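Local structure of Hpy188I (Helicobacter pylori, 3OQG) at residues V48-N51 and L56-N59; S52-E57 and C100-Y105; L71-V76 and Q96-G101. The protein acts as a restriction endonuclease of the GIY-YIG nuclease family, binding and cutting double-stranded DNA at its recognition sequence. One frame throughout, in Å; residues are numbered along the deposited sequence. Where two conformers were deposited one is given.

Interaction 1: V48-N51 and L56-N59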
loop_
_atom_site.group_PDB
_atom_site.type_symbol
_atom_site.label_atom_id
_atom_site.label_comp_id
_atom_site.label_asym_id
_atom_site.label_seq_id
_atom_site.Cartn_x
_atom_site.Cartn_y
_atom_site.Cartn_z
ATOM N N VAL A 48 -0.772 19.083 13.803
ATOM C CA VAL A 48 -1.133 20.490 13.743
ATOM C C VAL A 48 -1.222 20.962 12.296
ATOM O O VAL A 48 -0.197 20.975 11.590
ATOM C CB VAL A 48 -0.086 21.343 14.464
ATOM C CG1 VAL A 48 -0.541 22.786 14.469
ATOM C CG2 VAL A 48 0.176 20.817 15.883
ATOM N N PRO A 49 -2.434 21.335 11.827
ATOM C CA PRO A 49 -2.545 21.816 10.454
ATOM C C PRO A 49 -1.790 23.095 10.250
ATOM O O PRO A 49 -1.844 24.007 11.102
ATOM C CB PRO A 49 -4.053 22.078 10.288
ATOM C CG PRO A 49 -4.661 21.224 11.275
ATOM C CD PRO A 49 -3.769 21.262 12.454
ATOM N N ASN A 50 -1.060 23.133 9.141
ATOM C CA ASN A 50 -0.393 24.317 8.692
ATOM C C ASN A 50 -0.862 24.620 7.262
ATOM O O ASN A 50 -0.286 24.140 6.285
ATOM C CB ASN A 50 1.115 24.138 8.778
ATOM C CG ASN A 50 1.863 25.428 8.484
ATOM O OD1 ASN A 50 1.361 26.305 7.749
ATOM N ND2 ASN A 50 3.082 25.525 8.992
ATOM N N ASN A 51 -1.943 25.385 7.160
ATOM C CA ASN A 51 -2.558 25.674 5.860
ATOM C C ASN A 51 -1.645 26.391 4.887
ATOM O O ASN A 51 -1.611 26.056 3.692
ATOM C CB ASN A 51 -3.889 26.418 6.039
ATOM C CG ASN A 51 -5.054 25.470 6.120
ATOM O OD1 ASN A 51 -5.521 24.979 5.084
ATOM N ND2 ASN A 51 -5.506 25.163 7.345
ATOM N N LEU A 56 0.700 18.933 7.540
ATOM C CA LEU A 56 0.544 18.678 8.956
ATOM C C LEU A 56 1.880 18.612 9.687
ATOM O O LEU A 56 2.802 17.910 9.273
ATOM C CB LEU A 56 -0.138 17.347 9.157
ATOM C CG LEU A 56 -1.483 17.190 8.448
ATOM C CD1 LEU A 56 -1.880 15.719 8.321
ATOM C CD2 LEU A 56 -2.529 18.005 9.162
ATOM N N GLU A 57 1.967 19.336 10.795
ATOM C CA GLU A 57 3.145 19.290 11.665
ATOM C C GLU A 57 2.853 18.324 12.794
ATOM O O GLU A 57 1.703 17.997 13.028
ATOM C CB GLU A 57 3.438 20.667 12.228
ATOM C CG GLU A 57 3.748 21.693 11.151
ATOM C CD GLU A 57 3.685 23.122 11.629
ATOM O OE1 GLU A 57 3.162 23.397 12.732
ATOM O OE2 GLU A 57 4.124 23.986 10.860
ATOM N N ILE A 58 3.890 17.860 13.491
ATOM C CA ILE A 58 3.704 16.872 14.573
ATOM C C ILE A 58 4.182 17.427 15.906
ATOM O O ILE A 58 5.321 17.951 16.012
ATOM C CB ILE A 58 4.466 15.543 14.305
ATOM C CG1 ILE A 58 3.935 14.842 13.048
ATOM C CG2 ILE A 58 4.413 14.575 15.521
ATOM C CD1 ILE A 58 4.871 13.770 12.526
ATOM N N ASN A 59 3.320 17.309 16.911
ATOM C CA ASN A 59 3.682 17.553 18.305
ATOM C C ASN A 59 3.895 16.183 18.925
ATOM O O ASN A 59 2.933 15.484 19.171
ATOM C CB ASN A 59 2.560 18.260 19.063
ATOM C CG ASN A 59 2.784 18.284 20.574
ATOM O OD1 ASN A 59 3.906 18.485 21.025
ATOM N ND2 ASN A 59 1.714 18.137 21.354
#

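Interaction 2: S52-E57 and C100-Y105. With nucleotides of chain D.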
loop_
_atom_site.group_PDB
_atom_site.type_symbol
_atom_site.label_atom_id
_atom_site.label_comp_id
_atom_site.label_asym_id
_atom_site.label_seq_id
_atom_site.Cartn_x
_atom_site.Cartn_y
_atom_site.Cartn_z
ATOM N N SER A 52 -0.877 27.372 5.357
ATOM C CA SER A 52 -0.003 28.104 4.454
ATOM C C SER A 52 0.978 27.166 3.765
ATOM O O SER A 52 1.280 27.343 2.582
ATOM C CB SER A 52 0.765 29.198 5.185
ATOM O OG SER A 52 1.571 29.911 4.258
ATOM N N LEU A 53 1.460 26.163 4.491
ATOM C CA LEU A 53 2.429 25.227 3.927
ATOM C C LEU A 53 1.796 23.921 3.421
ATOM O O LEU A 53 2.506 23.029 2.964
ATOM C CB LEU A 53 3.518 24.928 4.954
ATOM C CG LEU A 53 4.359 26.155 5.357
ATOM C CD1 LEU A 53 5.580 25.654 6.044
ATOM C CD2 LEU A 53 4.733 27.066 4.187
ATOM N N GLU A 54 0.472 23.834 3.501
ATOM C CA GLU A 54 -0.318 22.683 3.008
ATOM C C GLU A 54 0.223 21.374 3.557
ATOM O O GLU A 54 0.506 20.431 2.817
ATOM C CB GLU A 54 -0.385 22.643 1.480
ATOM C CG GLU A 54 -1.494 21.719 0.952
ATOM C CD GLU A 54 -1.603 21.722 -0.549
ATOM O OE1 GLU A 54 -0.718 22.311 -1.233
ATOM O OE2 GLU A 54 -2.590 21.151 -1.047
ATOM N N LYS A 55 0.368 21.331 4.875
ATOM C CA LYS A 55 0.935 20.165 5.518
ATOM C C LYS A 55 0.488 20.102 6.954
ATOM O O LYS A 55 0.022 21.098 7.519
ATOM C CB LYS A 55 2.475 20.198 5.475
ATOM C CG LYS A 55 3.093 21.210 6.397
ATOM C CD LYS A 55 4.609 21.264 6.267
ATOM C CE LYS A 55 5.320 19.948 6.616
ATOM N NZ LYS A 55 6.829 20.056 6.553
ATOM N N LEU A 56 0.700 18.933 7.540
ATOM C CA LEU A 56 0.544 18.678 8.956
ATOM C C LEU A 56 1.880 18.612 9.687
ATOM O O LEU A 56 2.802 17.910 9.273
ATOM C CB LEU A 56 -0.138 17.347 9.157
ATOM C CG LEU A 56 -1.483 17.190 8.448
ATOM C CD1 LEU A 56 -1.880 15.719 8.321
ATOM C CD2 LEU A 56 -2.529 18.005 9.162
ATOM N N GLU A 57 1.967 19.336 10.795
ATOM C CA GLU A 57 3.145 19.290 11.665
ATOM C C GLU A 57 2.853 18.324 12.794
ATOM O O GLU A 57 1.703 17.997 13.028
ATOM C CB GLU A 57 3.438 20.667 12.228
ATOM C CG GLU A 57 3.748 21.693 11.151
ATOM C CD GLU A 57 3.685 23.122 11.629
ATOM O OE1 GLU A 57 3.162 23.397 12.732
ATOM O OE2 GLU A 57 4.124 23.986 10.860
ATOM N N CYS A 100 1.711 14.069 1.487
ATOM C CA CYS A 100 1.670 13.932 0.023
ATOM C C CYS A 100 0.302 14.247 -0.588
ATOM O O CYS A 100 0.178 14.313 -1.816
ATOM C CB CYS A 100 2.082 12.530 -0.400
ATOM S SG CYS A 100 3.808 12.149 -0.032
ATOM N N GLY A 101 -0.713 14.423 0.256
ATOM C CA GLY A 101 -2.069 14.701 -0.195
ATOM C C GLY A 101 -2.321 16.101 -0.720
ATOM O O GLY A 101 -3.410 16.600 -0.573
ATOM N N LYS A 102 -1.318 16.732 -1.320
ATOM C CA LYS A 102 -1.442 18.101 -1.805
ATOM C C LYS A 102 -2.293 18.183 -3.068
ATOM O O LYS A 102 -2.311 17.270 -3.890
ATOM C CB LYS A 102 -0.049 18.723 -2.042
ATOM C CG LYS A 102 0.840 18.812 -0.821
ATOM C CD LYS A 102 2.012 19.684 -1.160
ATOM C CE LYS A 102 3.027 19.761 -0.104
ATOM N NZ LYS A 102 4.041 20.757 -0.521
ATOM N N VAL A 103 -2.983 19.311 -3.231
ATOM C CA VAL A 103 -3.773 19.558 -4.429
ATOM C C VAL A 103 -2.992 19.294 -5.714
ATOM O O VAL A 103 -3.503 18.615 -6.630
ATOM C CB VAL A 103 -4.363 20.979 -4.406
ATOM C CG1 VAL A 103 -4.959 21.359 -5.779
ATOM C CG2 VAL A 103 -5.383 21.124 -3.268
ATOM N N GLU A 104 -1.764 19.817 -5.786
ATOM C CA GLU A 104 -0.914 19.637 -6.962
ATOM C C GLU A 104 -0.670 18.166 -7.315
ATOM O O GLU A 104 -0.753 17.780 -8.483
ATOM C CB GLU A 104 0.436 20.350 -6.790
ATOM C CG GLU A 104 1.306 20.321 -8.053
ATOM C CD GLU A 104 2.643 21.014 -7.891
ATOM O OE1 GLU A 104 2.921 21.595 -6.818
ATOM O OE2 GLU A 104 3.426 20.979 -8.860
ATOM N N TYR A 105 -0.370 17.352 -6.306
ATOM C CA TYR A 105 -0.051 15.940 -6.544
ATOM C C TYR A 105 -1.319 15.169 -6.898
ATOM O O TYR A 105 -1.259 14.278 -7.716
ATOM C CB TYR A 105 0.684 15.302 -5.361
ATOM C CG TYR A 105 1.824 16.141 -4.812
ATOM C CD1 TYR A 105 2.474 17.078 -5.594
ATOM C CD2 TYR A 105 2.224 15.980 -3.495
ATOM C CE1 TYR A 105 3.519 17.885 -5.050
ATOM C CE2 TYR A 105 3.245 16.759 -2.939
ATOM C CZ TYR A 105 3.882 17.696 -3.713
ATOM O OH TYR A 105 4.883 18.463 -3.138
ATOM P P DT D 2 7.089 19.961 -5.114
ATOM O OP1 DT D 2 7.820 20.518 -6.278
ATOM O OP2 DT D 2 5.765 20.515 -4.737
ATOM O "O5'" DT D 2 6.927 18.395 -5.354
ATOM C "C5'" DT D 2 7.852 17.689 -6.181
ATOM C "C4'" DT D 2 7.636 16.198 -6.068
ATOM O "O4'" DT D 2 7.761 15.764 -4.705
ATOM C "C3'" DT D 2 6.290 15.651 -6.548
ATOM O "O3'" DT D 2 6.495 15.069 -7.845
ATOM C "C2'" DT D 2 5.913 14.602 -5.503
ATOM C "C1'" DT D 2 7.151 14.498 -4.628
ATOM N N1 DT D 2 6.936 14.194 -3.206
ATOM C C2 DT D 2 7.273 12.942 -2.746
ATOM O O2 DT D 2 7.647 12.034 -3.478
ATOM N N3 DT D 2 7.153 12.785 -1.389
ATOM C C4 DT D 2 6.714 13.727 -0.472
ATOM O O4 DT D 2 6.700 13.454 0.726
ATOM C C5 DT D 2 6.311 14.996 -1.035
ATOM C C7 DT D 2 5.757 16.053 -0.124
ATOM C C6 DT D 2 6.443 15.166 -2.356
ATOM P P DT D 3 5.345 14.177 -8.527
ATOM O OP1 DT D 3 5.324 14.568 -9.957
ATOM O OP2 DT D 3 4.093 14.263 -7.734
ATOM O "O5'" DT D 3 5.917 12.698 -8.405
ATOM C "C5'" DT D 3 7.311 12.462 -8.566
ATOM C "C4'" DT D 3 7.659 11.040 -8.188
ATOM O "O4'" DT D 3 7.451 10.828 -6.764
ATOM C "C3'" DT D 3 6.855 9.944 -8.892
ATOM O "O3'" DT D 3 7.708 8.807 -9.062
ATOM C "C2'" DT D 3 5.772 9.635 -7.874
ATOM C "C1'" DT D 3 6.567 9.729 -6.577
ATOM N N1 DT D 3 5.732 9.990 -5.379
ATOM C C2 DT D 3 5.872 9.163 -4.284
ATOM O O2 DT D 3 6.713 8.285 -4.207
ATOM N N3 DT D 3 4.983 9.405 -3.272
ATOM C C4 DT D 3 3.995 10.374 -3.237
ATOM O O4 DT D 3 3.227 10.437 -2.268
ATOM C C5 DT D 3 3.945 11.246 -4.392
ATOM C C7 DT D 3 2.938 12.354 -4.427
ATOM C C6 DT D 3 4.808 11.015 -5.389
ATOM O "O5'" DG D 1 8.421 21.942 0.600
ATOM C "C5'" DG D 1 7.965 22.108 -0.739
ATOM C "C4'" DG D 1 8.594 21.135 -1.709
ATOM O "O4'" DG D 1 9.319 20.110 -0.975
ATOM C "C3'" DG D 1 7.574 20.378 -2.567
ATOM O "O3'" DG D 1 8.094 20.079 -3.868
ATOM C "C2'" DG D 1 7.396 19.092 -1.791
ATOM C "C1'" DG D 1 8.827 18.835 -1.373
ATOM N N9 DG D 1 8.943 17.910 -0.247
ATOM C C8 DG D 1 8.644 18.152 1.076
ATOM N N7 DG D 1 8.809 17.101 1.840
ATOM C C5 DG D 1 9.255 16.108 0.973
ATOM C C6 DG D 1 9.599 14.742 1.220
ATOM O O6 DG D 1 9.581 14.112 2.289
ATOM N N1 DG D 1 10.000 14.102 0.054
ATOM C C2 DG D 1 10.064 14.683 -1.186
ATOM N N2 DG D 1 10.483 13.888 -2.187
ATOM N N3 DG D 1 9.746 15.943 -1.432
ATOM C C4 DG D 1 9.351 16.594 -0.316
HETATM O O HOH W 1 4.700 22.988 1.564
HETATM O O HOH W 2 -0.659 21.856 -3.948
#

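Interaction 3: L71-V76 and Q96-G101. With nucleotides of chain C; nucleotides of chain D.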
loop_
_atom_site.group_PDB
_atom_site.type_symbol
_atom_site.label_atom_id
_atom_site.label_comp_id
_atom_site.label_asym_id
_atom_site.label_seq_id
_atom_site.Cartn_x
_atom_site.Cartn_y
_atom_site.Cartn_z
ATOM N N LEU A 71 2.039 0.047 14.012
ATOM C CA LEU A 71 1.013 0.546 14.922
ATOM C C LEU A 71 -0.354 0.601 14.241
ATOM O O LEU A 71 -0.460 0.706 13.013
ATOM C CB LEU A 71 1.359 1.948 15.442
ATOM C CG LEU A 71 1.357 3.136 14.464
ATOM C CD1 LEU A 71 1.169 4.490 15.224
ATOM C CD2 LEU A 71 2.649 3.122 13.667
ATOM N N VAL A 72 -1.390 0.528 15.064
ATOM C CA VAL A 72 -2.706 0.985 14.699
ATOM C C VAL A 72 -2.879 2.360 15.338
ATOM O O VAL A 72 -2.474 2.584 16.489
ATOM C CB VAL A 72 -3.816 0.017 15.161
ATOM C CG1 VAL A 72 -5.188 0.529 14.708
ATOM C CG2 VAL A 72 -3.557 -1.389 14.638
ATOM N N TYR A 73 -3.419 3.305 14.569
ATOM C CA TYR A 73 -3.675 4.649 15.084
ATOM C C TYR A 73 -5.113 5.088 14.895
ATOM O O TYR A 73 -5.833 4.581 14.015
ATOM C CB TYR A 73 -2.723 5.670 14.461
ATOM C CG TYR A 73 -2.824 5.779 12.963
ATOM C CD1 TYR A 73 -1.969 5.073 12.144
ATOM C CD2 TYR A 73 -3.772 6.617 12.369
ATOM C CE1 TYR A 73 -2.057 5.176 10.740
ATOM C CE2 TYR A 73 -3.853 6.762 11.005
ATOM C CZ TYR A 73 -3.015 6.035 10.190
ATOM O OH TYR A 73 -3.115 6.147 8.834
ATOM N N VAL A 74 -5.533 6.022 15.749
ATOM C CA VAL A 74 -6.850 6.634 15.689
ATOM C C VAL A 74 -6.640 8.134 15.706
ATOM O O VAL A 74 -5.954 8.641 16.588
ATOM C CB VAL A 74 -7.749 6.218 16.891
ATOM C CG1 VAL A 74 -9.208 6.752 16.712
ATOM C CG2 VAL A 74 -7.731 4.673 17.065
ATOM N N PHE A 75 -7.185 8.816 14.700
ATOM C CA PHE A 75 -7.195 10.273 14.602
ATOM C C PHE A 75 -8.483 10.770 15.232
ATOM O O PHE A 75 -9.590 10.394 14.807
ATOM C CB PHE A 75 -7.166 10.717 13.136
ATOM C CG PHE A 75 -5.815 10.602 12.456
ATOM C CD1 PHE A 75 -4.684 10.104 13.106
ATOM C CD2 PHE A 75 -5.691 10.973 11.123
ATOM C CE1 PHE A 75 -3.438 10.039 12.468
ATOM C CE2 PHE A 75 -4.451 10.896 10.476
ATOM C CZ PHE A 75 -3.336 10.418 11.145
ATOM N N VAL A 76 -8.339 11.632 16.229
ATOM C CA VAL A 76 -9.487 12.149 16.974
ATOM C C VAL A 76 -9.475 13.664 16.874
ATOM O O VAL A 76 -8.440 14.314 17.112
ATOM C CB VAL A 76 -9.436 11.684 18.443
ATOM C CG1 VAL A 76 -10.621 12.254 19.269
ATOM C CG2 VAL A 76 -9.416 10.174 18.490
ATOM N N GLN A 96 4.280 11.998 7.068
ATOM C CA GLN A 96 5.016 12.344 5.833
ATOM C C GLN A 96 4.181 11.929 4.609
ATOM O O GLN A 96 3.903 12.720 3.698
ATOM C CB GLN A 96 6.343 11.578 5.912
ATOM C CG GLN A 96 7.421 11.933 4.949
ATOM C CD GLN A 96 8.705 11.215 5.425
ATOM O OE1 GLN A 96 9.255 10.381 4.723
ATOM N NE2 GLN A 96 9.102 11.474 6.698
ATOM N N SER A 97 3.719 10.690 4.631
ATOM C CA SER A 97 2.846 10.168 3.568
ATOM C C SER A 97 1.542 10.984 3.450
ATOM O O SER A 97 1.173 11.425 2.355
ATOM C CB SER A 97 2.578 8.675 3.805
ATOM O OG SER A 97 1.824 8.112 2.725
ATOM N N TYR A 98 0.830 11.222 4.547
ATOM C CA TYR A 98 -0.352 12.129 4.496
ATOM C C TYR A 98 -0.027 13.478 3.882
ATOM O O TYR A 98 -0.828 14.044 3.122
ATOM C CB TYR A 98 -0.953 12.337 5.882
ATOM C CG TYR A 98 -1.812 11.185 6.337
ATOM C CD1 TYR A 98 -2.944 10.816 5.624
ATOM C CD2 TYR A 98 -1.513 10.481 7.498
ATOM C CE1 TYR A 98 -3.747 9.797 6.048
ATOM C CE2 TYR A 98 -2.319 9.445 7.931
ATOM C CZ TYR A 98 -3.420 9.087 7.198
ATOM O OH TYR A 98 -4.237 8.051 7.621
ATOM N N ASN A 99 1.156 14.011 4.192
ATOM C CA ASN A 99 1.574 15.286 3.615
ATOM C C ASN A 99 1.797 15.260 2.091
ATOM O O ASN A 99 2.037 16.313 1.488
ATOM C CB ASN A 99 2.802 15.827 4.348
ATOM C CG ASN A 99 2.459 16.389 5.698
ATOM O OD1 ASN A 99 1.295 16.753 5.948
ATOM N ND2 ASN A 99 3.468 16.484 6.597
ATOM N N CYS A 100 1.711 14.069 1.487
ATOM C CA CYS A 100 1.670 13.932 0.023
ATOM C C CYS A 100 0.302 14.247 -0.588
ATOM O O CYS A 100 0.178 14.313 -1.816
ATOM C CB CYS A 100 2.082 12.530 -0.400
ATOM S SG CYS A 100 3.808 12.149 -0.032
ATOM N N GLY A 101 -0.713 14.423 0.256
ATOM C CA GLY A 101 -2.069 14.701 -0.195
ATOM C C GLY A 101 -2.321 16.101 -0.720
ATOM O O GLY A 101 -3.410 16.600 -0.573
ATOM P P DA C 7 2.498 2.055 5.592
ATOM O OP1 DA C 7 2.898 0.953 6.492
ATOM O OP2 DA C 7 2.402 3.442 6.123
ATOM O "O5'" DA C 7 3.503 2.081 4.358
ATOM C "C5'" DA C 7 3.655 0.920 3.543
ATOM C "C4'" DA C 7 4.800 1.092 2.572
ATOM O "O4'" DA C 7 4.461 2.077 1.568
ATOM C "C3'" DA C 7 6.128 1.534 3.179
ATOM O "O3'" DA C 7 7.195 0.774 2.600
ATOM C "C2'" DA C 7 6.225 3.004 2.810
ATOM C "C1'" DA C 7 5.434 3.105 1.517
ATOM N N9 DA C 7 4.725 4.378 1.367
ATOM C C8 DA C 7 3.728 4.871 2.178
ATOM N N7 DA C 7 3.281 6.047 1.814
ATOM C C5 DA C 7 4.028 6.353 0.684
ATOM C C6 DA C 7 4.041 7.472 -0.168
ATOM N N6 DA C 7 3.244 8.539 -0.011
ATOM N N1 DA C 7 4.911 7.462 -1.200
ATOM C C2 DA C 7 5.710 6.393 -1.356
ATOM N N3 DA C 7 5.793 5.290 -0.625
ATOM C C4 DA C 7 4.918 5.330 0.395
ATOM P P DC C 9 13.323 3.545 -0.972
ATOM O OP1 DC C 9 13.958 2.730 -2.042
ATOM O OP2 DC C 9 13.811 3.419 0.424
ATOM O "O5'" DC C 9 13.388 5.075 -1.406
ATOM C "C5'" DC C 9 12.868 5.505 -2.663
ATOM C "C4'" DC C 9 12.905 7.013 -2.764
ATOM O "O4'" DC C 9 11.933 7.657 -1.905
ATOM C "C3'" DC C 9 14.254 7.672 -2.449
ATOM O "O3'" DC C 9 14.784 8.280 -3.614
ATOM C "C2'" DC C 9 13.909 8.770 -1.456
ATOM C "C1'" DC C 9 12.424 8.965 -1.687
ATOM N N1 DC C 9 11.714 9.564 -0.546
ATOM C C2 DC C 9 11.161 10.830 -0.706
ATOM O O2 DC C 9 11.244 11.381 -1.818
ATOM N N3 DC C 9 10.548 11.421 0.342
ATOM C C4 DC C 9 10.473 10.787 1.510
ATOM N N4 DC C 9 9.873 11.420 2.521
ATOM C C5 DC C 9 11.012 9.479 1.694
ATOM C C6 DC C 9 11.617 8.911 0.647
ATOM P P DT D 2 7.089 19.961 -5.114
ATOM O OP1 DT D 2 7.820 20.518 -6.278
ATOM O OP2 DT D 2 5.765 20.515 -4.737
ATOM O "O5'" DT D 2 6.927 18.395 -5.354
ATOM C "C5'" DT D 2 7.852 17.689 -6.181
ATOM C "C4'" DT D 2 7.636 16.198 -6.068
ATOM O "O4'" DT D 2 7.761 15.764 -4.705
ATOM C "C3'" DT D 2 6.290 15.651 -6.548
ATOM O "O3'" DT D 2 6.495 15.069 -7.845
ATOM C "C2'" DT D 2 5.913 14.602 -5.503
ATOM C "C1'" DT D 2 7.151 14.498 -4.628
ATOM N N1 DT D 2 6.936 14.194 -3.206
ATOM C C2 DT D 2 7.273 12.942 -2.746
ATOM O O2 DT D 2 7.647 12.034 -3.478
ATOM N N3 DT D 2 7.153 12.785 -1.389
ATOM C C4 DT D 2 6.714 13.727 -0.472
ATOM O O4 DT D 2 6.700 13.454 0.726
ATOM C C5 DT D 2 6.311 14.996 -1.035
ATOM C C7 DT D 2 5.757 16.053 -0.124
ATOM C C6 DT D 2 6.443 15.166 -2.356
#

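Interaction 1: V48-N51 and L56-N59
Val48 O is approached by two groups of the facing strand: Glu57 N donates to it at 2.8 Å, and Leu56 CA comes to 3.6 Å in a CA-H...O contact. Val48 N returns a bond to Glu57 O, also 2.8 Å and nearly straight, with 170° at the hydrogen, so Val48 and Glu57 form a hydrogen-bonded antiparallel pair. Above this pair Glu57 was modelled in two conformers. In one of them the side chain leaves with CG beside its backbone N (chi1 -61°) and runs out extended, which takes its carboxylate to Asn50; there Asn50 ND2 donates to Glu57 OE2 at 2.6 Å, a bond that is therefore doubtful. In that conformer the oxygen is met from above the carboxylate plane, the two flat groups standing almost perpendicular (88°). Asn50 OD1 takes the N-H of Leu53, which holds the amide at the turn whichever way Glu57 lies. On the opposite face, Leu56 CD2 rests 4.0 Å from Pro49 CA, and this non-hydrogen-bonded pair is backed by helix 113-125, Leu123 meeting Pro49 while Leu119 and Leu122 meet Leu56. Strands 42-50 and 55-60 thus form a beta hairpin at one margin of the antiparallel sheet, with one side against a helix and the other bearing Val48 and Glu57.

Interaction 2: S52-E57 and C100-Y105
Glu54 OE2 accepts the backbone N-H of Val103 at 2.9 Å, an almost straight bond (169°) that reaches the carboxylate on its syn side, somewhat out of plane. Lys102 is the N-cap residue of helix 103-108, so the glutamate satisfies one of the amides at the start of the helix. Its other oxygen serves the next: a water donates to Glu54 OE1 at 2.8 Å and accepts from Glu104 N. Gln120 NE2 also binds OE2, and with the helix start close by the carboxylate is probably stabilised as an anion. Reaching so far depends on conformation. Glu54 adopts a left-handed backbone in a G1 beta bulge, where it and Lys55 both face Asn50, and its chain, with CG anti to the backbone N (chi1 -164°), continues fully extended.

Lys102 is extended as well and crosses the glutamate at a slant, its CB and CG against Glu54 CD, rather than ending on the carboxylate: CB lies 3.7 Å from Glu54 CD, but NZ stays 5.1 Å from Glu54 OE1. The ammonium group donates instead to a water that in turn donates to Leu53 O. Lys102 CB also sits over the rim of one face of the Tyr105 ring. The opposite ring face lies over C2' of DT2 of chain D, and Tyr105 OH donates to OP2 of that nucleotide at 2.7 Å, joining this helix start to the DNA backbone. The bulge at the head of strand 55-60 is thereby tied to helix 103-108, while Gln120 of helix 113-125 lies beside both, bonding to Glu54 OE2 and Gly101 O and touching Val103.

Interaction 3: L71-V76 and Q96-G101
Two buried tyrosine hydroxyls meet at only 2.5 Å, Tyr73 OH against Tyr98 OH, a very short hydrogen bond in which either could be the donor. The side chains come from opposite directions, one off strand 71-77 and the other off helix 91-98, and Tyr98 OH lies in the plane of the Tyr73 ring at its edge. Tyr73 reaches it with CG between the backbone N and the carbonyl carbon (chi1 60°), a placement that also lays its ring edge over its strand neighbour: Tyr73 CE2 sits 3.6 Å above the Phe75 ring plane. Phe75 projects from the same side of the strand and packs on Tyr98, with Phe75 CZ 3.5 Å from Tyr98 CE2. These two rings are oblique, 5.4 Å between centroids and 50° between planes.

Strand 71-77 and its antiparallel partner 80-87 probably carry the counterparts of the GIY and YIG elements that name this nuclease fold, and Tyr73 probably corresponds to the tyrosine of the GIY element. Lys83 of the partner strand bonds to Tyr98 OH, so this one hydroxyl has two polar partners, Tyr73 OH and Lys83 NZ, while Arg94 makes a cation-pi contact with the Tyr98 ring. His86, a calcium ligand in a structure of this protein, has its side chain about 5 Å from that of Tyr73, and both tyrosines touch DNA phosphates.

Beyond Tyr98 the chain makes a type I turn to Gly101, closed by Gly101 N donating to Tyr98 O at 2.9 Å. Next to Tyr98, on the helix, Ser97 OG donates to N7 of DA7 of chain C at 2.7 Å and receives a bond from Asn115 ND2, which fixes the hydroxyl against the purine.

Interactions 1 and 2 lie about 10 Å apart between centres and share Leu56 and Glu57 of strand 55-60; the loop leaving interaction 1 opens directly into interaction 2. Interaction 3 opens after interaction 1 has closed and ends on the same stretch as interaction 2, with which it shares Cys100 and Gly101; it lies 12 to 13 Å from the others, close to the centre of the chain. All three reach the five-stranded antiparallel sheet: interaction 1 at its margin, interaction 3 on an inner strand. Asn99 OD1 accepts from Leu56 N at 2.8 Å, linking the hairpin to the segment after helix 91-98. The edge hairpin, the DNA-contacting helices and the presumed catalytic centre are thus connected.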